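Local atomic coordinates of 3'-5'-exonuclease (PDB entry 3E2V), a protein that probably cuts double-stranded DNA without obvious sequence specificity and degrades it from the 3' to the 5' end, as a nuclease of the TatD family that depends on magnesium. Residues 42-47 with 77-82; 18-23 with 304-309; 12-17 with 49-54. All coordinates share one frame; numbering follows the deposited sequence.

Contact 1 (42-47 with 77-82); sequences KLLERA and DLSPLK
L44 and S79 bring their CA atoms to 6.2 Å, and E45 and P80 come almost as near, where a turn of helix 40-49 lies against the irregular chain that leads into strand 82-87. In the TIM-barrel fold of TatD nucleases, this is the outer layer: a helix that follows the first strand packs on the link entering the third, and both residues at its centre, L44 and L81, are buried. L44 has its CG anti to the carbonyl carbon, beside the backbone N (chi1 -66°). One of its methyls, CD1, meets S79 OG, while the other, CD2, touches L81 CD2 at 4.0 Å; the two leucines cross obliquely. P80, exposed, lays its CD against L44 CB and its CG near E45 CA. Beyond it a water gives one proton to E45 OE2 and the other to L78 O, a polar bridge at the edge of a mainly apolar patch. S79 OG donates to L81 O at 2.7 Å, in the carbonyl plane and on a lone pair, which ties the loop to itself. Deeper in, where V52 also covers L81, the methyl L81 CD1 lies 3.8 Å from A47 CB.

Contact 2 (18-23 with 304-309); sequences GLNLTD and APWCEI
N20 turns its CG anti to its own carbonyl carbon (chi1 -59°), and D23 sets its CG anti to the backbone N (chi1 -169°); these torsions place the two CG atoms toward A304 and P305. The amide arrangement is two-pronged. N20 N donates to A304 O at 3.0 Å, nearly in line with the carbonyl bond, and N20 ND2 donates to the same oxygen at 3.0 Å from well above the carbonyl plane, although that oxygen lies close to the plane of the asparagine amide. One acceptor thus fixes both the backbone and the side chain of a residue at the centre of an inverse gamma turn. The amide has further partners: ND2 also donates to OD1 of the metal ligand D303, and OD1 bonds to T58 OG1, which should leave the amide little freedom to flip. A type I turn from N20 to D23 brings D23 back beside P305, which follows a cis peptide bond. D23 CG rests 3.7 Å from P305 CG, and that same proline carbon lies over the centre of one face of the W306 ring. The D23 carboxylate stands nearly perpendicular to the indole, with D23 OD1 3.6 Å from W306 CZ2, and a water donates to OD1 while accepting from W306 NE1. OD2 is held by M25 N. The buried L19 CD1 lies 4.2 Å from A304 CB. The contact joins strand 18-19 and the turn after it to the loop that follows strand 298-300, at the magnesium site. N20, whose side chain is about 4 Å from the magnesium ion, is best read as a second-shell residue whose bond to D303 probably helps to orient that ligand.

Contact 3 (12-17 with 49-54); sequences LKYYDI and QRHVKN
A beta bulge interrupts the pairing of Y14 and Y15 with V52 and N54: Y14 bridges V52, but Y15 skips K53 and bridges N54. This is where the first and second parallel strands of the TIM barrel meet, their short segments crossing at -59°. Three backbone bonds hold them, Y14 N to H51 O, K53 N to Y14 O and D16 N to N54 O, the last at 3.1 Å. H51, of positive phi, is the C-prime residue of the Schellman motif that ends helix 40-49, and its O is the one that accepts from Y14 N. On one face, Y14 CB packs on V52 CG2, while the ring, its CG anti to the carbonyl carbon (chi1 -54°), presents its edge to R50 O, with Y14 CE2 at 3.3 Å; helices 362-373 and 377-392 cover this tyrosine. At the outer margin K13 CB meets K53 CG at 3.9 Å, and a water donates to L12 O, accepts from K53 NZ and lies 3.1 Å from H51 ND1. D16 OD2 bonds to T302 OG1, and its side chain lies about 7 Å from those of H253 and D303. On the other face Y15, its OH bonded to G393 O, receives N54 in a CH-pi contact: N54 CB stands directly over the middle of the ring, 3.4 Å from the centroid of Y15.

The three contacts follow the start of the barrel from its outer layer to its metal-binding end. Contacts 1 and 3, with centres 11 Å apart, share a junction: V52 N probably donates to A47 O at 2.9 Å, tying the end of helix 40-49 to strand 52-57, and K82 N probably donates to K53 O at 3.0 Å, pairing that strand with strand 82-87. Contacts 2 and 3 adjoin in sequence, strand 14-16 turning a corner at I17 into strand 18-19 and then N20. The N20 side chain is about 4 Å from the magnesium ion, that of D16 about 9 Å. Contact 1 meets contact 2 through L43 CD2 and L21 CD1, 3.9 Å apart, and lies away from the metal site.

Contact 1 (42-47 with 77-82)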
loop_
_atom_site.group_PDB
_atom_site.type_symbol
_atom_site.label_atom_id
_atom_site.label_comp_id
_atom_site.label_asym_id
_atom_site.label_seq_id
_atom_site.Cartn_x
_atom_site.Cartn_y
_atom_site.Cartn_z
ATOM N N LYS A 42 0.420 16.554 -13.596
ATOM C CA LYS A 42 0.675 17.727 -12.734
ATOM C C LYS A 42 0.806 17.350 -11.251
ATOM O O LYS A 42 1.624 17.926 -10.515
ATOM C CB LYS A 42 -0.397 18.810 -12.917
ATOM C CG LYS A 42 -0.184 19.606 -14.192
ATOM C CD LYS A 42 -1.359 20.521 -14.454
ATOM C CE LYS A 42 -1.285 21.138 -15.844
ATOM N NZ LYS A 42 -0.582 22.442 -15.814
ATOM N N LEU A 43 0.016 16.370 -10.831
ATOM C CA LEU A 43 0.137 15.814 -9.506
ATOM C C LEU A 43 1.558 15.302 -9.259
ATOM O O LEU A 43 2.135 15.528 -8.186
ATOM C CB LEU A 43 -0.860 14.667 -9.334
ATOM C CG LEU A 43 -0.818 13.956 -7.992
ATOM C CD1 LEU A 43 -2.193 13.890 -7.378
ATOM C CD2 LEU A 43 -0.160 12.595 -8.126
ATOM N N LEU A 44 2.110 14.596 -10.239
ATOM C CA LEU A 44 3.457 14.055 -10.096
ATOM C C LEU A 44 4.497 15.168 -10.101
ATOM O O LEU A 44 5.486 15.075 -9.374
ATOM C CB LEU A 44 3.726 12.986 -11.162
ATOM C CG LEU A 44 2.864 11.716 -11.016
ATOM C CD1 LEU A 44 2.887 10.862 -12.287
ATOM C CD2 LEU A 44 3.248 10.865 -9.788
ATOM N N GLU A 45 4.264 16.206 -10.893
ATOM C CA GLU A 45 5.119 17.399 -10.879
ATOM C C GLU A 45 5.120 18.082 -9.507
ATOM O O GLU A 45 6.182 18.495 -9.010
ATOM C CB GLU A 45 4.710 18.364 -12.005
ATOM C CG GLU A 45 4.968 17.764 -13.384
ATOM C CD GLU A 45 4.413 18.569 -14.558
ATOM O OE1 GLU A 45 3.673 19.552 -14.347
ATOM O OE2 GLU A 45 4.744 18.196 -15.707
ATOM N N ARG A 46 3.950 18.193 -8.876
ATOM C CA ARG A 46 3.853 18.756 -7.521
ATOM C C ARG A 46 4.654 17.911 -6.532
ATOM O O ARG A 46 5.384 18.449 -5.686
ATOM C CB ARG A 46 2.405 18.867 -7.046
ATOM C CG ARG A 46 1.616 19.939 -7.769
ATOM C CD ARG A 46 0.273 20.148 -7.137
ATOM N NE ARG A 46 -0.711 19.078 -7.372
ATOM C CZ ARG A 46 -1.455 18.972 -8.470
ATOM N NH1 ARG A 46 -1.273 19.801 -9.505
ATOM N NH2 ARG A 46 -2.353 17.995 -8.558
ATOM N N ALA A 47 4.518 16.588 -6.630
ATOM C CA ALA A 47 5.251 15.705 -5.732
ATOM C C ALA A 47 6.774 15.853 -5.899
ATOM O O ALA A 47 7.515 15.917 -4.918
ATOM C CB ALA A 47 4.803 14.245 -5.948
ATOM N N ASP A 77 7.428 8.172 -19.470
ATOM C CA ASP A 77 8.181 9.242 -20.104
ATOM C C ASP A 77 7.635 10.620 -19.757
ATOM O O ASP A 77 8.116 11.625 -20.289
ATOM C CB ASP A 77 8.210 9.044 -21.623
ATOM C CG ASP A 77 8.967 7.787 -22.034
ATOM O OD1 ASP A 77 10.125 7.581 -21.577
ATOM O OD2 ASP A 77 8.411 6.993 -22.808
ATOM N N LEU A 78 6.647 10.669 -18.864
ATOM C CA LEU A 78 6.042 11.938 -18.444
ATOM C C LEU A 78 6.197 12.248 -16.958
ATOM O O LEU A 78 6.085 13.402 -16.549
ATOM C CB LEU A 78 4.555 11.997 -18.826
ATOM C CG LEU A 78 4.215 11.904 -20.313
ATOM C CD1 LEU A 78 2.757 11.574 -20.509
ATOM C CD2 LEU A 78 4.590 13.191 -21.048
ATOM N N SER A 79 6.450 11.212 -16.160
ATOM C CA SER A 79 6.503 11.343 -14.705
ATOM C C SER A 79 7.903 11.710 -14.239
ATOM O O SER A 79 8.858 11.004 -14.548
ATOM C CB SER A 79 6.099 10.027 -14.045
ATOM O OG SER A 79 6.274 10.114 -12.630
ATOM N N PRO A 80 8.023 12.815 -13.478
ATOM C CA PRO A 80 9.311 13.107 -12.855
ATOM C C PRO A 80 9.591 12.240 -11.615
ATOM O O PRO A 80 10.688 12.318 -11.056
ATOM C CB PRO A 80 9.177 14.586 -12.481
ATOM C CG PRO A 80 7.735 14.785 -12.250
ATOM C CD PRO A 80 7.014 13.851 -13.184
ATOM N N LEU A 81 8.605 11.449 -11.178
ATOM C CA LEU A 81 8.830 10.423 -10.147
ATOM C C LEU A 81 9.088 9.088 -10.807
ATOM O O LEU A 81 8.492 8.775 -11.845
ATOM C CB LEU A 81 7.605 10.256 -9.239
ATOM C CG LEU A 81 7.462 11.138 -8.002
ATOM C CD1 LEU A 81 7.324 12.609 -8.344
ATOM C CD2 LEU A 81 6.264 10.672 -7.194
ATOM N N LYS A 82 9.966 8.288 -10.216
ATOM C CA LYS A 82 10.084 6.909 -10.638
ATOM C C LYS A 82 8.941 6.141 -9.977
ATOM O O LYS A 82 8.835 6.109 -8.743
ATOM C CB LYS A 82 11.440 6.314 -10.257
ATOM C CG LYS A 82 11.629 4.874 -10.696
ATOM C CD LYS A 82 11.623 4.715 -12.218
ATOM C CE LYS A 82 11.636 3.253 -12.628
ATOM N NZ LYS A 82 11.053 3.055 -13.991
HETATM O O HOH W 1 5.707 16.052 -17.051
#

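Contact 2 (18-23 with 304-309)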
loop_
_atom_site.group_PDB
_atom_site.type_symbol
_atom_site.label_atom_id
_atom_site.label_comp_id
_atom_site.label_asym_id
_atom_site.label_seq_id
_atom_site.Cartn_x
_atom_site.Cartn_y
_atom_site.Cartn_z
ATOM N N GLY A 18 2.666 4.283 -0.649
ATOM C CA GLY A 18 1.218 4.111 -0.700
ATOM C C GLY A 18 0.522 5.137 -1.560
ATOM O O GLY A 18 -0.236 5.975 -1.058
ATOM N N LEU A 19 0.758 5.075 -2.861
ATOM C CA LEU A 19 0.119 6.002 -3.756
ATOM C C LEU A 19 -0.989 5.297 -4.555
ATOM O O LEU A 19 -0.717 4.423 -5.383
ATOM C CB LEU A 19 1.171 6.624 -4.681
ATOM C CG LEU A 19 0.661 7.577 -5.776
ATOM C CD1 LEU A 19 -0.218 8.673 -5.190
ATOM C CD2 LEU A 19 1.823 8.210 -6.500
ATOM N N ASN A 20 -2.247 5.665 -4.306
ATOM C CA ASN A 20 -3.348 5.005 -5.024
ATOM C C ASN A 20 -3.641 5.747 -6.315
ATOM O O ASN A 20 -4.698 6.368 -6.472
ATOM C CB ASN A 20 -4.586 4.971 -4.138
ATOM C CG ASN A 20 -4.345 4.240 -2.849
ATOM O OD1 ASN A 20 -4.304 3.009 -2.820
ATOM N ND2 ASN A 20 -4.195 5.008 -1.751
ATOM N N LEU A 21 -2.677 5.715 -7.230
ATOM C CA LEU A 21 -2.732 6.562 -8.418
ATOM C C LEU A 21 -3.857 6.224 -9.382
ATOM O O LEU A 21 -4.285 7.089 -10.155
ATOM C CB LEU A 21 -1.380 6.531 -9.121
ATOM C CG LEU A 21 -1.172 7.694 -10.095
ATOM C CD1 LEU A 21 -1.122 9.050 -9.379
ATOM C CD2 LEU A 21 0.095 7.469 -10.908
ATOM N N THR A 22 -4.359 4.996 -9.334
ATOM C CA THR A 22 -5.522 4.650 -10.153
ATOM C C THR A 22 -6.849 5.173 -9.603
ATOM O O THR A 22 -7.888 4.979 -10.250
ATOM C CB THR A 22 -5.673 3.136 -10.316
ATOM O OG1 THR A 22 -5.967 2.539 -9.038
ATOM C CG2 THR A 22 -4.413 2.528 -10.899
ATOM N N ASP A 23 -6.853 5.798 -8.420
ATOM C CA ASP A 23 -8.112 6.224 -7.839
ATOM C C ASP A 23 -8.843 7.204 -8.755
ATOM O O ASP A 23 -8.209 8.078 -9.336
ATOM C CB ASP A 23 -7.907 6.858 -6.478
ATOM C CG ASP A 23 -9.220 7.054 -5.775
ATOM O OD1 ASP A 23 -9.672 6.116 -5.100
ATOM O OD2 ASP A 23 -9.830 8.115 -5.969
ATOM N N ALA A 304 -2.535 8.639 -0.521
ATOM C CA ALA A 304 -3.298 9.580 -1.365
ATOM C C ALA A 304 -4.208 8.783 -2.328
ATOM O O ALA A 304 -3.790 7.761 -2.891
ATOM C CB ALA A 304 -2.367 10.461 -2.114
ATOM N N PRO A 305 -5.454 9.224 -2.531
ATOM C CA PRO A 305 -6.042 10.500 -2.124
ATOM C C PRO A 305 -6.619 10.549 -0.713
ATOM O O PRO A 305 -7.234 11.558 -0.350
ATOM C CB PRO A 305 -7.179 10.668 -3.129
ATOM C CG PRO A 305 -7.696 9.260 -3.278
ATOM C CD PRO A 305 -6.423 8.390 -3.286
ATOM N N TRP A 306 -6.460 9.471 0.049
ATOM C CA TRP A 306 -6.972 9.363 1.416
ATOM C C TRP A 306 -5.974 9.903 2.428
ATOM O O TRP A 306 -4.851 10.285 2.075
ATOM C CB TRP A 306 -7.246 7.885 1.728
ATOM C CG TRP A 306 -7.944 7.194 0.590
ATOM C CD1 TRP A 306 -7.444 6.192 -0.206
ATOM C CD2 TRP A 306 -9.257 7.473 0.107
ATOM N NE1 TRP A 306 -8.374 5.830 -1.147
ATOM C CE2 TRP A 306 -9.497 6.598 -0.981
ATOM C CE3 TRP A 306 -10.264 8.373 0.494
ATOM C CZ2 TRP A 306 -10.705 6.603 -1.697
ATOM C CZ3 TRP A 306 -11.469 8.374 -0.217
ATOM C CH2 TRP A 306 -11.674 7.492 -1.299
ATOM N N CYS A 307 -6.415 9.973 3.685
ATOM C CA CYS A 307 -5.524 10.223 4.822
ATOM C C CYS A 307 -4.898 11.612 4.880
ATOM O O CYS A 307 -3.777 11.787 5.382
ATOM C CB CYS A 307 -4.466 9.122 4.931
ATOM S SG CYS A 307 -5.180 7.462 5.177
ATOM N N GLU A 308 -5.646 12.613 4.406
ATOM C CA GLU A 308 -5.231 14.014 4.597
ATOM C C GLU A 308 -5.023 14.272 6.086
ATOM O O GLU A 308 -5.831 13.855 6.904
ATOM C CB GLU A 308 -6.306 14.958 4.055
ATOM C CG GLU A 308 -5.925 16.423 4.089
ATOM C CD GLU A 308 -7.070 17.351 3.689
ATOM O OE1 GLU A 308 -8.215 16.870 3.474
ATOM O OE2 GLU A 308 -6.830 18.584 3.621
ATOM N N ILE A 309 -3.931 14.946 6.419
ATOM C CA ILE A 309 -3.704 15.428 7.785
ATOM C C ILE A 309 -4.547 16.691 7.986
ATOM O O ILE A 309 -4.346 17.696 7.295
ATOM C CB ILE A 309 -2.218 15.675 8.039
ATOM C CG1 ILE A 309 -1.473 14.326 8.088
ATOM C CG2 ILE A 309 -2.000 16.426 9.344
ATOM C CD1 ILE A 309 0.029 14.441 7.909
HETATM O O HOH W 2 -8.101 4.448 -3.669
#

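Contact 3 (12-17 with 49-54)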
loop_
_atom_site.group_PDB
_atom_site.type_symbol
_atom_site.label_atom_id
_atom_site.label_comp_id
_atom_site.label_asym_id
_atom_site.label_seq_id
_atom_site.Cartn_x
_atom_site.Cartn_y
_atom_site.Cartn_z
ATOM N N LEU A 12 16.631 16.492 0.794
ATOM C CA LEU A 12 15.543 15.625 1.230
ATOM C C LEU A 12 15.054 14.766 0.071
ATOM O O LEU A 12 15.013 15.209 -1.081
ATOM C CB LEU A 12 14.408 16.466 1.807
ATOM C CG LEU A 12 14.785 17.458 2.920
ATOM C CD1 LEU A 12 13.568 18.247 3.347
ATOM C CD2 LEU A 12 15.400 16.763 4.138
ATOM N N LYS A 13 14.709 13.517 0.390
ATOM C CA LYS A 13 14.173 12.564 -0.588
ATOM C C LYS A 13 13.075 11.745 0.071
ATOM O O LYS A 13 13.284 11.164 1.130
ATOM C CB LYS A 13 15.267 11.625 -1.116
ATOM C CG LYS A 13 16.473 12.318 -1.757
ATOM C CD LYS A 13 17.515 11.277 -2.137
ATOM C CE LYS A 13 18.895 11.906 -2.359
ATOM N NZ LYS A 13 19.949 10.854 -2.506
ATOM N N TYR A 14 11.903 11.695 -0.567
ATOM C CA TYR A 14 10.776 10.875 -0.067
ATOM C C TYR A 14 10.403 9.777 -1.050
ATOM O O TYR A 14 10.527 9.939 -2.265
ATOM C CB TYR A 14 9.534 11.740 0.182
ATOM C CG TYR A 14 9.746 12.935 1.079
ATOM C CD1 TYR A 14 9.904 12.774 2.465
ATOM C CD2 TYR A 14 9.730 14.226 0.560
ATOM C CE1 TYR A 14 10.092 13.870 3.293
ATOM C CE2 TYR A 14 9.911 15.350 1.393
ATOM C CZ TYR A 14 10.102 15.161 2.750
ATOM O OH TYR A 14 10.261 16.261 3.567
ATOM N N TYR A 15 9.915 8.665 -0.498
ATOM C CA TYR A 15 9.517 7.506 -1.271
ATOM C C TYR A 15 8.154 7.101 -0.733
ATOM O O TYR A 15 8.052 6.485 0.344
ATOM C CB TYR A 15 10.539 6.393 -1.057
ATOM C CG TYR A 15 10.556 5.256 -2.042
ATOM C CD1 TYR A 15 11.783 4.727 -2.428
ATOM C CD2 TYR A 15 9.386 4.658 -2.535
ATOM C CE1 TYR A 15 11.864 3.667 -3.290
ATOM C CE2 TYR A 15 9.461 3.575 -3.447
ATOM C CZ TYR A 15 10.731 3.095 -3.792
ATOM O OH TYR A 15 10.910 2.046 -4.664
ATOM N N ASP A 16 7.098 7.482 -1.464
ATOM C CA ASP A 16 5.730 7.227 -0.994
ATOM C C ASP A 16 5.371 5.786 -1.301
ATOM O O ASP A 16 5.215 5.429 -2.469
ATOM C CB ASP A 16 4.760 8.189 -1.693
ATOM C CG ASP A 16 3.341 8.140 -1.133
ATOM O OD1 ASP A 16 2.981 7.201 -0.374
ATOM O OD2 ASP A 16 2.569 9.075 -1.476
ATOM N N ILE A 17 5.261 4.947 -0.272
ATOM C CA ILE A 17 4.971 3.514 -0.511
ATOM C C ILE A 17 3.492 3.232 -0.700
ATOM O O ILE A 17 3.124 2.085 -0.941
ATOM C CB ILE A 17 5.552 2.581 0.594
ATOM C CG1 ILE A 17 4.803 2.731 1.919
ATOM C CG2 ILE A 17 7.041 2.870 0.765
ATOM C CD1 ILE A 17 4.972 1.540 2.875
ATOM N N GLN A 49 8.415 18.406 -7.007
ATOM C CA GLN A 49 8.787 19.719 -6.487
ATOM C C GLN A 49 8.915 19.692 -4.965
ATOM O O GLN A 49 9.711 20.451 -4.391
ATOM C CB GLN A 49 7.772 20.772 -6.943
ATOM C CG GLN A 49 8.192 22.196 -6.584
ATOM C CD GLN A 49 7.366 23.249 -7.291
ATOM O OE1 GLN A 49 7.049 23.125 -8.487
ATOM N NE2 GLN A 49 7.018 24.290 -6.562
ATOM N N ARG A 50 8.141 18.823 -4.306
ATOM C CA ARG A 50 8.240 18.640 -2.857
ATOM C C ARG A 50 9.067 17.390 -2.477
ATOM O O ARG A 50 8.847 16.762 -1.439
ATOM C CB ARG A 50 6.848 18.634 -2.202
ATOM C CG ARG A 50 5.942 19.817 -2.570
ATOM C CD ARG A 50 6.659 21.156 -2.350
ATOM N NE ARG A 50 7.200 21.216 -0.987
ATOM C CZ ARG A 50 8.238 21.969 -0.633
ATOM N NH1 ARG A 50 8.855 22.730 -1.538
ATOM N NH2 ARG A 50 8.650 21.956 0.631
ATOM N N HIS A 51 10.029 17.071 -3.339
ATOM C CA HIS A 51 11.144 16.153 -3.054
ATOM C C HIS A 51 10.779 14.680 -3.034
ATOM O O HIS A 51 11.578 13.855 -2.579
ATOM C CB HIS A 51 11.869 16.543 -1.760
ATOM C CG HIS A 51 12.096 18.020 -1.626
ATOM N ND1 HIS A 51 12.882 18.737 -2.508
ATOM C CD2 HIS A 51 11.606 18.917 -0.736
ATOM C CE1 HIS A 51 12.868 20.013 -2.163
ATOM N NE2 HIS A 51 12.109 20.150 -1.091
ATOM N N VAL A 52 9.598 14.353 -3.550
ATOM C CA VAL A 52 9.227 12.950 -3.716
ATOM C C VAL A 52 9.928 12.415 -4.955
ATOM O O VAL A 52 9.721 12.913 -6.069
ATOM C CB VAL A 52 7.698 12.735 -3.780
ATOM C CG1 VAL A 52 7.363 11.235 -3.688
ATOM C CG2 VAL A 52 7.009 13.512 -2.665
ATOM N N LYS A 53 10.756 11.392 -4.754
ATOM C CA LYS A 53 11.557 10.845 -5.827
ATOM C C LYS A 53 10.930 9.607 -6.448
ATOM O O LYS A 53 11.040 9.386 -7.652
ATOM C CB LYS A 53 12.966 10.507 -5.327
ATOM C CG LYS A 53 13.671 11.655 -4.635
ATOM C CD LYS A 53 13.882 12.863 -5.549
ATOM C CE LYS A 53 14.470 14.008 -4.754
ATOM N NZ LYS A 53 14.666 15.206 -5.621
ATOM N N ASN A 54 10.306 8.769 -5.624
ATOM C CA ASN A 54 9.790 7.474 -6.069
ATOM C C ASN A 54 8.439 7.271 -5.398
ATOM O O ASN A 54 8.191 7.852 -4.332
ATOM C CB ASN A 54 10.686 6.321 -5.584
ATOM C CG ASN A 54 11.986 6.187 -6.345
ATOM O OD1 ASN A 54 12.309 5.089 -6.821
ATOM N ND2 ASN A 54 12.747 7.252 -6.431
HETATM O O HOH W 3 15.335 16.960 -3.156
#